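Local atomic coordinates of putative uncharacterized protein (Staphylococcus aureus subsp. aureus Mu50, PDB entry 3FYM), a protein that is of unknown function but, as a putative membrane protein with a soluble N-terminal helix-turn-helix domain, probably binds DNA. Residues A[7-17]-A[57-68]; A[47-55]-A[69-80]. One frame throughout, in Å; residues are numbered along the deposited sequence.

In the fold
Both contacts draw on helices 50-60 and 65-71, and their segments alternate along the chain: contact 1 closes helix 4-14 over the C-terminal end of helix 50-60 and the start of helix 65-71, while contact 2 lays the rest of 65-71 and the tail behind it along the first half of helix 50-60. Their centres are 15 Å apart. They meet where L68 CD2 lies 4.0 Å from I54 CG2, and where N66 OD1 and R55 NH2, 2.8 Å apart, probably hydrogen-bond. The zinc ion, bound by E31 and H35, lies about 12 Å from the side chain of K47. Contact 1 thus joins parts of the helix-turn-helix domain, to which contact 2 adds the tail.

Contact 1: residues A[7-17]-A[57-68]; sequences ALKGRRERLGM and YASVVNIEPNQL
The carbonyl oxygen of V61, where helix 50-60 gives out, is gripped by the guanidinium of R11: NE donates to V61 O at 2.8 Å, with an N-H...O angle of 151°, and NH2 adds a weak bond to the same oxygen. R11 CG stands anti to the backbone N (chi1 177°) and the chain bends at chi2 (62°), which carries NE to this oxygen while CB packs on I63 CD1, 3.7 Å away. The turn that presents this oxygen belongs to a Schellman motif ending helix 50-60, with N62, at positive phi, as its C-prime residue. Deeper in, L8 CB sits over one face of the Y57 ring, 3.8 Å from its centroid, a CH-pi contact. L8 CD2 reaches L68 CD2 at 3.7 Å. R12 CB approaches the ring edge near Y57 OH; that hydroxyl hydrogen-bonds to E37, which also forms a salt bridge with R12 NE, while R12 NH2 holds M17 O at 3.0 Å. L15 CD1 packs on V61 CB, and M17 SD and CE add looser contacts to V61 and V60. Within the helix-turn-helix domain, helix 4-14 thus packs across the junction of helices 50-60 and 65-71, with helix 30-37 touching L8 and Y57, and helix 19-26 touching Y57 and V60.

Contact 2: residues A[47-55]-A[69-80]; sequences KNYSEGFIR and IQAHQDEIPSNQ
With CG anti to the backbone N (chi1 -179°), E51 lays its CG 3.7 Å from I69 CD1, and its extended chain carries the carboxylate on toward R55, which, bent at chi3 (-59°), turns the face of its guanidinium onto the same methyl. The two polar ends join over it: R55 NH1 and E51 OE2 form a salt bridge of 3.0 Å, in the guanidinium plane and on the anti lone pair of the carboxylate oxygen. R55 NH2 also bonds to N66. Beneath, I54 meets I76 tip to tip, CD1 to CG1 at 3.8 Å, and packs its CG2 against I69 CG1. Farther along, P77 lies against K47, the two side chains crossing at about a right angle, CG to CG 3.5 Å, and S50 OG, which donates to K47 O, touches the same ring. N48 OD1 receives Q80 N at 3.0 Å; the hydrogen bond is nearly straight (166°), yet the donor lies above the carbonyl plane. One water links N48 O, E51 N and P77 O, and a second connects E51 OE1 with N79 N. An isoleucine core thus gives way to a hydrated polar seam: water satisfies the backbone N of E51 in the first turn of helix 50-60, and the tail after helix 65-71 is held to that helix start by the packing of I76 and P77, by water bridges and by one direct amide bond.

Contact 1: residues A[7-17]-A[57-68]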
loop_
_atom_site.group_PDB
_atom_site.type_symbol
_atom_site.label_atom_id
_atom_site.label_comp_id
_atom_site.label_asym_id
_atom_site.label_seq_id
_atom_site.Cartn_x
_atom_site.Cartn_y
_atom_site.Cartn_z
ATOM N N ALA A 7 -5.223 7.158 2.395
ATOM C CA ALA A 7 -6.061 7.050 1.189
ATOM C C ALA A 7 -6.490 5.610 0.983
ATOM O O ALA A 7 -7.645 5.301 0.680
ATOM C CB ALA A 7 -5.340 7.595 -0.022
ATOM N N LEU A 8 -5.529 4.676 1.071
ATOM C CA LEU A 8 -5.813 3.262 0.877
ATOM C C LEU A 8 -6.773 2.723 1.931
ATOM O O LEU A 8 -7.770 2.083 1.623
ATOM C CB LEU A 8 -4.492 2.450 0.869
ATOM C CG LEU A 8 -3.603 2.692 -0.348
ATOM C CD1 LEU A 8 -2.241 2.095 -0.073
ATOM C CD2 LEU A 8 -4.220 2.106 -1.620
ATOM N N LYS A 9 -6.454 2.995 3.185
ATOM C CA LYS A 9 -7.296 2.517 4.313
ATOM C C LYS A 9 -8.698 3.073 4.202
ATOM O O LYS A 9 -9.666 2.369 4.467
ATOM C CB LYS A 9 -6.651 2.874 5.634
ATOM C CG LYS A 9 -7.379 2.334 6.866
ATOM C CD LYS A 9 -6.681 2.667 8.151
ATOM C CE LYS A 9 -7.328 2.036 9.363
ATOM N NZ LYS A 9 -6.514 2.312 10.566
ATOM N N GLY A 10 -8.830 4.352 3.883
ATOM C CA GLY A 10 -10.113 4.968 3.760
ATOM C C GLY A 10 -10.960 4.232 2.747
ATOM O O GLY A 10 -12.162 3.951 2.932
ATOM N N ARG A 11 -10.390 3.930 1.572
ATOM C CA ARG A 11 -11.074 3.198 0.558
ATOM C C ARG A 11 -11.461 1.793 1.016
ATOM O O ARG A 11 -12.593 1.353 0.785
ATOM C CB ARG A 11 -10.230 3.121 -0.707
ATOM C CG ARG A 11 -10.823 2.294 -1.829
ATOM C CD ARG A 11 -12.135 2.820 -2.351
ATOM N NE ARG A 11 -12.571 1.936 -3.463
ATOM C CZ ARG A 11 -13.691 2.052 -4.164
ATOM N NH1 ARG A 11 -14.532 3.038 -3.853
ATOM N NH2 ARG A 11 -13.971 1.180 -5.124
ATOM N N ARG A 12 -10.542 1.097 1.663
ATOM C CA ARG A 12 -10.833 -0.217 2.204
ATOM C C ARG A 12 -12.045 -0.143 3.143
ATOM O O ARG A 12 -12.940 -0.982 3.065
ATOM C CB ARG A 12 -9.621 -0.780 2.947
ATOM C CG ARG A 12 -9.909 -2.173 3.541
ATOM C CD ARG A 12 -8.718 -2.690 4.318
ATOM N NE ARG A 12 -8.229 -2.027 5.463
ATOM C CZ ARG A 12 -8.783 -1.970 6.683
ATOM N NH1 ARG A 12 -8.105 -1.365 7.665
ATOM N NH2 ARG A 12 -9.959 -2.519 6.892
ATOM N N GLU A 13 -12.068 0.881 3.991
ATOM C CA GLU A 13 -13.139 0.996 4.983
ATOM C C GLU A 13 -14.438 1.341 4.270
ATOM O O GLU A 13 -15.468 0.777 4.656
ATOM C CB GLU A 13 -12.749 1.967 6.048
ATOM C CG GLU A 13 -11.625 1.532 6.967
ATOM C CD GLU A 13 -11.333 2.546 8.044
ATOM O OE1 GLU A 13 -10.801 3.615 7.696
ATOM O OE2 GLU A 13 -11.607 2.223 9.205
ATOM N N ARG A 14 -14.410 2.217 3.284
ATOM C CA ARG A 14 -15.644 2.521 2.504
ATOM C C ARG A 14 -16.195 1.324 1.781
ATOM O O ARG A 14 -17.430 1.236 1.649
ATOM C CB ARG A 14 -15.342 3.588 1.458
ATOM C CG ARG A 14 -15.134 4.914 2.180
ATOM C CD ARG A 14 -15.060 6.023 1.161
ATOM N NE ARG A 14 -14.007 5.995 0.161
ATOM C CZ ARG A 14 -12.766 6.445 0.367
ATOM N NH1 ARG A 14 -11.990 6.341 -0.669
ATOM N NH2 ARG A 14 -12.360 6.960 1.516
ATOM N N LEU A 15 -15.368 0.370 1.398
ATOM C CA LEU A 15 -15.794 -0.867 0.767
ATOM C C LEU A 15 -16.294 -1.857 1.818
ATOM O O LEU A 15 -16.815 -2.917 1.411
ATOM C CB LEU A 15 -14.664 -1.497 -0.018
ATOM C CG LEU A 15 -14.268 -0.757 -1.313
ATOM C CD1 LEU A 15 -12.931 -1.291 -1.827
ATOM C CD2 LEU A 15 -15.359 -0.863 -2.332
ATOM N N GLY A 16 -16.111 -1.570 3.111
ATOM C CA GLY A 16 -16.458 -2.512 4.150
ATOM C C GLY A 16 -15.560 -3.729 4.145
ATOM O O GLY A 16 -15.908 -4.758 4.676
ATOM N N MET A 17 -14.363 -3.630 3.570
ATOM C CA MET A 17 -13.436 -4.726 3.444
ATOM C C MET A 17 -12.533 -4.836 4.673
ATOM O O MET A 17 -11.935 -3.899 5.118
ATOM C CB MET A 17 -12.605 -4.538 2.166
ATOM C CG MET A 17 -11.681 -5.704 1.841
ATOM S SD MET A 17 -10.610 -5.447 0.422
ATOM C CE MET A 17 -11.861 -5.423 -0.881
ATOM N N TYR A 57 -2.412 -3.368 -3.471
ATOM C CA TYR A 57 -3.516 -2.889 -2.644
ATOM C C TYR A 57 -4.460 -2.056 -3.493
ATOM O O TYR A 57 -5.678 -2.299 -3.557
ATOM C CB TYR A 57 -2.926 -2.206 -1.428
ATOM C CG TYR A 57 -3.810 -1.775 -0.310
ATOM C CD1 TYR A 57 -5.154 -1.421 -0.434
ATOM C CD2 TYR A 57 -3.276 -1.656 0.967
ATOM C CE1 TYR A 57 -5.915 -1.012 0.591
ATOM C CE2 TYR A 57 -4.038 -1.228 2.052
ATOM C CZ TYR A 57 -5.351 -0.895 1.875
ATOM O OH TYR A 57 -6.165 -0.489 2.867
ATOM N N ALA A 58 -3.908 -1.009 -4.115
ATOM C CA ALA A 58 -4.709 -0.083 -4.923
ATOM C C ALA A 58 -5.528 -0.832 -5.946
ATOM O O ALA A 58 -6.712 -0.583 -6.157
ATOM C CB ALA A 58 -3.815 0.964 -5.562
ATOM N N SER A 59 -4.894 -1.764 -6.666
ATOM C CA SER A 59 -5.619 -2.459 -7.728
ATOM C C SER A 59 -6.771 -3.250 -7.163
ATOM O O SER A 59 -7.879 -3.241 -7.728
ATOM C CB SER A 59 -4.634 -3.326 -8.526
ATOM O OG SER A 59 -4.280 -4.480 -7.805
ATOM N N VAL A 60 -6.621 -3.929 -6.010
ATOM C CA VAL A 60 -7.711 -4.672 -5.420
ATOM C C VAL A 60 -8.884 -3.787 -5.025
ATOM O O VAL A 60 -10.055 -4.217 -5.128
ATOM C CB VAL A 60 -7.191 -5.490 -4.196
ATOM C CG1 VAL A 60 -8.343 -5.998 -3.348
ATOM C CG2 VAL A 60 -6.344 -6.629 -4.719
ATOM N N VAL A 61 -8.627 -2.579 -4.583
ATOM C CA VAL A 61 -9.646 -1.687 -4.125
ATOM C C VAL A 61 -10.053 -0.641 -5.187
ATOM O O VAL A 61 -10.730 0.340 -4.894
ATOM C CB VAL A 61 -9.320 -1.012 -2.788
ATOM C CG1 VAL A 61 -9.137 -2.086 -1.727
ATOM C CG2 VAL A 61 -8.117 -0.091 -2.853
ATOM N N ASN A 62 -9.653 -0.825 -6.441
ATOM C CA ASN A 62 -10.015 0.012 -7.598
ATOM C C ASN A 62 -9.704 1.493 -7.348
ATOM O O ASN A 62 -10.428 2.484 -7.553
ATOM C CB ASN A 62 -11.455 -0.267 -8.085
ATOM C CG ASN A 62 -11.633 -1.626 -8.757
ATOM O OD1 ASN A 62 -11.300 -1.854 -9.970
ATOM N ND2 ASN A 62 -12.221 -2.531 -7.990
ATOM N N ILE A 63 -8.422 1.610 -6.969
ATOM C CA ILE A 63 -7.737 2.862 -7.066
ATOM C C ILE A 63 -6.669 2.733 -8.149
ATOM O O ILE A 63 -5.846 1.822 -8.087
ATOM C CB ILE A 63 -7.110 3.293 -5.723
ATOM C CG1 ILE A 63 -8.189 3.594 -4.672
ATOM C CG2 ILE A 63 -6.201 4.503 -5.896
ATOM C CD1 ILE A 63 -7.621 3.828 -3.285
ATOM N N GLU A 64 -6.664 3.642 -9.135
ATOM C CA GLU A 64 -5.666 3.608 -10.193
ATOM C C GLU A 64 -4.276 3.803 -9.545
ATOM O O GLU A 64 -4.035 4.852 -8.938
ATOM C CB GLU A 64 -5.969 4.642 -11.257
ATOM C CG GLU A 64 -5.224 4.392 -12.569
ATOM C CD GLU A 64 -3.706 4.687 -12.518
ATOM O OE1 GLU A 64 -2.842 3.803 -12.693
ATOM O OE2 GLU A 64 -3.338 5.758 -12.116
ATOM N N PRO A 65 -3.373 2.856 -9.713
ATOM C CA PRO A 65 -2.140 2.935 -8.891
ATOM C C PRO A 65 -1.155 3.978 -9.303
ATOM O O PRO A 65 -0.548 4.605 -8.431
ATOM C CB PRO A 65 -1.565 1.513 -9.014
ATOM C CG PRO A 65 -2.092 1.037 -10.284
ATOM C CD PRO A 65 -3.511 1.537 -10.340
ATOM N N ASN A 66 -0.870 4.151 -10.592
ATOM C CA ASN A 66 0.186 5.069 -10.969
ATOM C C ASN A 66 -0.087 6.497 -10.490
ATOM O O ASN A 66 0.817 7.178 -10.026
ATOM C CB ASN A 66 0.430 5.082 -12.467
ATOM C CG ASN A 66 1.082 3.836 -12.992
ATOM O OD1 ASN A 66 1.639 3.010 -12.251
ATOM N ND2 ASN A 66 1.048 3.713 -14.303
ATOM N N GLN A 67 -1.331 6.937 -10.627
ATOM C CA GLN A 67 -1.569 8.337 -10.253
ATOM C C GLN A 67 -1.656 8.470 -8.738
ATOM O O GLN A 67 -1.323 9.511 -8.224
ATOM C CB GLN A 67 -2.662 9.049 -10.989
ATOM C CG GLN A 67 -3.977 8.593 -10.476
ATOM C CD GLN A 67 -5.217 8.981 -11.314
ATOM O OE1 GLN A 67 -5.093 9.493 -12.435
ATOM N NE2 GLN A 67 -6.396 8.654 -10.870
ATOM N N LEU A 68 -2.058 7.418 -7.977
ATOM C CA LEU A 68 -1.957 7.463 -6.509
ATOM C C LEU A 68 -0.508 7.606 -6.099
ATOM O O LEU A 68 -0.171 8.447 -5.252
ATOM C CB LEU A 68 -2.557 6.179 -5.935
ATOM C CG LEU A 68 -2.493 6.068 -4.400
ATOM C CD1 LEU A 68 -3.490 7.033 -3.749
ATOM C CD2 LEU A 68 -2.713 4.632 -3.908
#

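Contact 2: residues A[47-55]-A[69-80]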
loop_
_atom_site.group_PDB
_atom_site.type_symbol
_atom_site.label_atom_id
_atom_site.label_comp_id
_atom_site.label_asym_id
_atom_site.label_seq_id
_atom_site.Cartn_x
_atom_site.Cartn_y
_atom_site.Cartn_z
ATOM N N LYS A 47 11.994 -2.739 2.031
ATOM C CA LYS A 47 11.360 -1.467 1.754
ATOM C C LYS A 47 11.260 -1.192 0.286
ATOM O O LYS A 47 10.436 -0.391 -0.169
ATOM C CB LYS A 47 12.115 -0.390 2.498
ATOM C CG LYS A 47 11.461 0.990 2.487
ATOM C CD LYS A 47 12.290 2.081 3.044
ATOM C CE LYS A 47 12.981 2.099 4.240
ATOM N NZ LYS A 47 13.749 3.407 4.259
ATOM N N ASN A 48 12.116 -1.841 -0.536
ATOM C CA ASN A 48 12.020 -1.688 -1.971
ATOM C C ASN A 48 10.686 -2.119 -2.550
ATOM O O ASN A 48 10.333 -1.692 -3.655
ATOM C CB ASN A 48 13.108 -2.487 -2.697
ATOM C CG ASN A 48 14.467 -1.847 -2.523
ATOM O OD1 ASN A 48 14.563 -0.644 -2.321
ATOM N ND2 ASN A 48 15.449 -2.673 -2.716
ATOM N N TYR A 49 9.980 -2.975 -1.820
ATOM C CA TYR A 49 8.652 -3.475 -2.233
ATOM C C TYR A 49 7.522 -2.517 -1.915
ATOM O O TYR A 49 6.385 -2.833 -2.200
ATOM C CB TYR A 49 8.387 -4.855 -1.609
ATOM C CG TYR A 49 9.330 -5.948 -1.971
ATOM C CD1 TYR A 49 9.345 -7.111 -1.174
ATOM C CD2 TYR A 49 10.198 -5.878 -3.026
ATOM C CE1 TYR A 49 10.187 -8.144 -1.455
ATOM C CE2 TYR A 49 11.056 -6.953 -3.305
ATOM C CZ TYR A 49 11.042 -8.078 -2.525
ATOM O OH TYR A 49 11.902 -9.141 -2.762
ATOM N N SER A 50 7.837 -1.372 -1.292
ATOM C CA SER A 50 6.763 -0.447 -0.889
ATOM C C SER A 50 5.824 -0.118 -2.027
ATOM O O SER A 50 4.583 -0.207 -1.880
ATOM C CB SER A 50 7.361 0.834 -0.316
ATOM O OG SER A 50 8.065 0.680 0.870
ATOM N N GLU A 51 6.371 0.318 -3.151
ATOM C CA GLU A 51 5.512 0.663 -4.286
ATOM C C GLU A 51 4.722 -0.518 -4.771
ATOM O O GLU A 51 3.522 -0.395 -5.051
ATOM C CB GLU A 51 6.356 1.266 -5.426
ATOM C CG GLU A 51 5.474 1.645 -6.586
ATOM C CD GLU A 51 6.168 2.377 -7.702
ATOM O OE1 GLU A 51 7.291 2.812 -7.595
ATOM O OE2 GLU A 51 5.545 2.593 -8.709
ATOM N N GLY A 52 5.375 -1.694 -4.914
ATOM C CA GLY A 52 4.646 -2.842 -5.385
ATOM C C GLY A 52 3.512 -3.255 -4.450
ATOM O O GLY A 52 2.452 -3.695 -4.942
ATOM N N PHE A 53 3.707 -3.139 -3.165
ATOM C CA PHE A 53 2.623 -3.421 -2.211
ATOM C C PHE A 53 1.483 -2.422 -2.378
ATOM O O PHE A 53 0.297 -2.800 -2.374
ATOM C CB PHE A 53 3.109 -3.417 -0.789
ATOM C CG PHE A 53 4.012 -4.520 -0.371
ATOM C CD1 PHE A 53 4.815 -4.397 0.736
ATOM C CD2 PHE A 53 4.065 -5.713 -1.028
ATOM C CE1 PHE A 53 5.566 -5.436 1.234
ATOM C CE2 PHE A 53 4.833 -6.770 -0.524
ATOM C CZ PHE A 53 5.591 -6.616 0.590
ATOM N N ILE A 54 1.820 -1.132 -2.451
ATOM C CA ILE A 54 0.790 -0.102 -2.675
ATOM C C ILE A 54 0.028 -0.396 -3.949
ATOM O O ILE A 54 -1.191 -0.253 -3.993
ATOM C CB ILE A 54 1.450 1.288 -2.694
ATOM C CG1 ILE A 54 1.891 1.711 -1.284
ATOM C CG2 ILE A 54 0.518 2.344 -3.282
ATOM C CD1 ILE A 54 2.846 2.874 -1.271
ATOM N N ARG A 55 0.731 -0.756 -5.004
ATOM C CA ARG A 55 0.116 -1.042 -6.298
ATOM C C ARG A 55 -0.882 -2.194 -6.213
ATOM O O ARG A 55 -1.991 -2.109 -6.759
ATOM C CB ARG A 55 1.207 -1.344 -7.319
ATOM C CG ARG A 55 0.771 -1.663 -8.690
ATOM C CD ARG A 55 1.958 -1.866 -9.643
ATOM N NE ARG A 55 2.788 -0.632 -9.685
ATOM C CZ ARG A 55 2.451 0.445 -10.392
ATOM N NH1 ARG A 55 3.206 1.495 -10.325
ATOM N NH2 ARG A 55 1.375 0.453 -11.138
ATOM N N ILE A 69 0.352 6.760 -6.652
ATOM C CA ILE A 69 1.781 6.787 -6.327
ATOM C C ILE A 69 2.372 8.159 -6.652
ATOM O O ILE A 69 3.096 8.744 -5.858
ATOM C CB ILE A 69 2.492 5.603 -7.000
ATOM C CG1 ILE A 69 2.016 4.278 -6.388
ATOM C CG2 ILE A 69 4.006 5.758 -6.952
ATOM C CD1 ILE A 69 2.175 3.092 -7.292
ATOM N N GLN A 70 2.032 8.682 -7.840
ATOM C CA GLN A 70 2.519 9.998 -8.251
ATOM C C GLN A 70 2.081 11.102 -7.280
ATOM O O GLN A 70 2.838 11.985 -6.973
ATOM C CB GLN A 70 1.969 10.271 -9.664
ATOM C CG GLN A 70 2.342 11.586 -10.229
ATOM C CD GLN A 70 1.766 11.736 -11.623
ATOM O OE1 GLN A 70 2.419 11.862 -12.698
ATOM N NE2 GLN A 70 0.479 11.800 -11.582
ATOM N N ALA A 71 0.845 11.032 -6.797
ATOM C CA ALA A 71 0.327 12.064 -5.893
ATOM C C ALA A 71 0.988 12.002 -4.518
ATOM O O ALA A 71 0.859 12.925 -3.727
ATOM C CB ALA A 71 -1.184 11.895 -5.738
ATOM N N HIS A 72 1.600 10.901 -4.174
ATOM C CA HIS A 72 2.180 10.680 -2.881
ATOM C C HIS A 72 3.663 10.304 -2.951
ATOM O O HIS A 72 4.200 9.733 -1.997
ATOM C CB HIS A 72 1.408 9.574 -2.125
ATOM C CG HIS A 72 -0.012 9.918 -1.835
ATOM N ND1 HIS A 72 -0.377 10.670 -0.737
ATOM C CD2 HIS A 72 -1.137 9.674 -2.523
ATOM C CE1 HIS A 72 -1.695 10.834 -0.768
ATOM N NE2 HIS A 72 -2.178 10.251 -1.830
ATOM N N GLN A 73 4.291 10.620 -4.046
ATOM C CA GLN A 73 5.627 10.060 -4.339
ATOM C C GLN A 73 6.635 10.439 -3.284
ATOM O O GLN A 73 7.541 9.656 -3.018
ATOM C CB GLN A 73 6.014 10.467 -5.722
ATOM C CG GLN A 73 6.158 11.933 -5.934
ATOM C CD GLN A 73 6.302 12.100 -7.461
ATOM O OE1 GLN A 73 5.399 12.580 -8.253
ATOM N NE2 GLN A 73 7.443 11.667 -7.982
ATOM N N ASP A 74 6.542 11.631 -2.669
ATOM C CA ASP A 74 7.540 12.010 -1.678
ATOM C C ASP A 74 7.432 11.206 -0.401
ATOM O O ASP A 74 8.381 11.185 0.394
ATOM C CB ASP A 74 7.458 13.497 -1.341
ATOM C CG ASP A 74 7.663 14.380 -2.543
ATOM O OD1 ASP A 74 7.149 15.504 -2.516
ATOM O OD2 ASP A 74 8.396 13.955 -3.474
ATOM N N GLU A 75 6.296 10.532 -0.152
ATOM C CA GLU A 75 6.098 9.683 0.986
ATOM C C GLU A 75 6.664 8.263 0.767
ATOM O O GLU A 75 6.961 7.559 1.724
ATOM C CB GLU A 75 4.609 9.487 1.292
ATOM C CG GLU A 75 3.832 10.772 1.484
ATOM C CD GLU A 75 2.333 10.515 1.460
ATOM O OE1 GLU A 75 1.879 9.421 1.871
ATOM O OE2 GLU A 75 1.580 11.404 1.008
ATOM N N ILE A 76 6.677 7.838 -0.491
ATOM C CA ILE A 76 6.840 6.447 -0.830
ATOM C C ILE A 76 8.274 6.167 -1.177
ATOM O O ILE A 76 8.822 6.798 -2.098
ATOM C CB ILE A 76 5.935 6.065 -2.010
ATOM C CG1 ILE A 76 4.458 6.279 -1.664
ATOM C CG2 ILE A 76 6.205 4.621 -2.453
ATOM C CD1 ILE A 76 3.549 6.250 -2.866
ATOM N N PRO A 77 8.938 5.224 -0.519
ATOM C CA PRO A 77 10.315 4.868 -0.921
ATOM C C PRO A 77 10.272 4.199 -2.285
ATOM O O PRO A 77 9.686 3.134 -2.404
ATOM C CB PRO A 77 10.806 3.933 0.180
ATOM C CG PRO A 77 9.723 3.761 1.129
ATOM C CD PRO A 77 8.489 4.431 0.626
ATOM N N SER A 78 10.906 4.795 -3.270
ATOM C CA SER A 78 11.058 4.138 -4.553
ATOM C C SER A 78 12.042 2.973 -4.432
ATOM O O SER A 78 12.883 2.894 -3.569
ATOM C CB SER A 78 11.487 5.123 -5.655
ATOM O OG SER A 78 12.766 5.699 -5.314
ATOM N N ASN A 79 11.945 2.075 -5.385
ATOM C CA ASN A 79 12.754 0.856 -5.480
ATOM C C ASN A 79 14.195 1.243 -5.752
ATOM O O ASN A 79 14.527 1.763 -6.810
ATOM C CB ASN A 79 12.182 0.030 -6.618
ATOM C CG ASN A 79 12.938 -1.246 -6.849
ATOM O OD1 ASN A 79 13.702 -1.715 -5.999
ATOM N ND2 ASN A 79 12.677 -1.856 -8.038
ATOM N N GLN A 80 15.074 0.978 -4.788
ATOM C CA GLN A 80 16.496 1.353 -4.839
ATOM C C GLN A 80 17.329 0.290 -5.493
ATOM O O GLN A 80 18.394 -0.125 -4.998
ATOM C CB GLN A 80 16.967 1.726 -3.424
ATOM C CG GLN A 80 16.387 3.008 -2.917
ATOM C CD GLN A 80 17.164 4.230 -3.370
ATOM O OE1 GLN A 80 18.272 4.155 -3.887
ATOM N NE2 GLN A 80 16.479 5.325 -3.101
HETATM O O HOH W 1 9.090 0.856 -3.725
HETATM O O HOH W 2 9.711 2.449 -7.214
#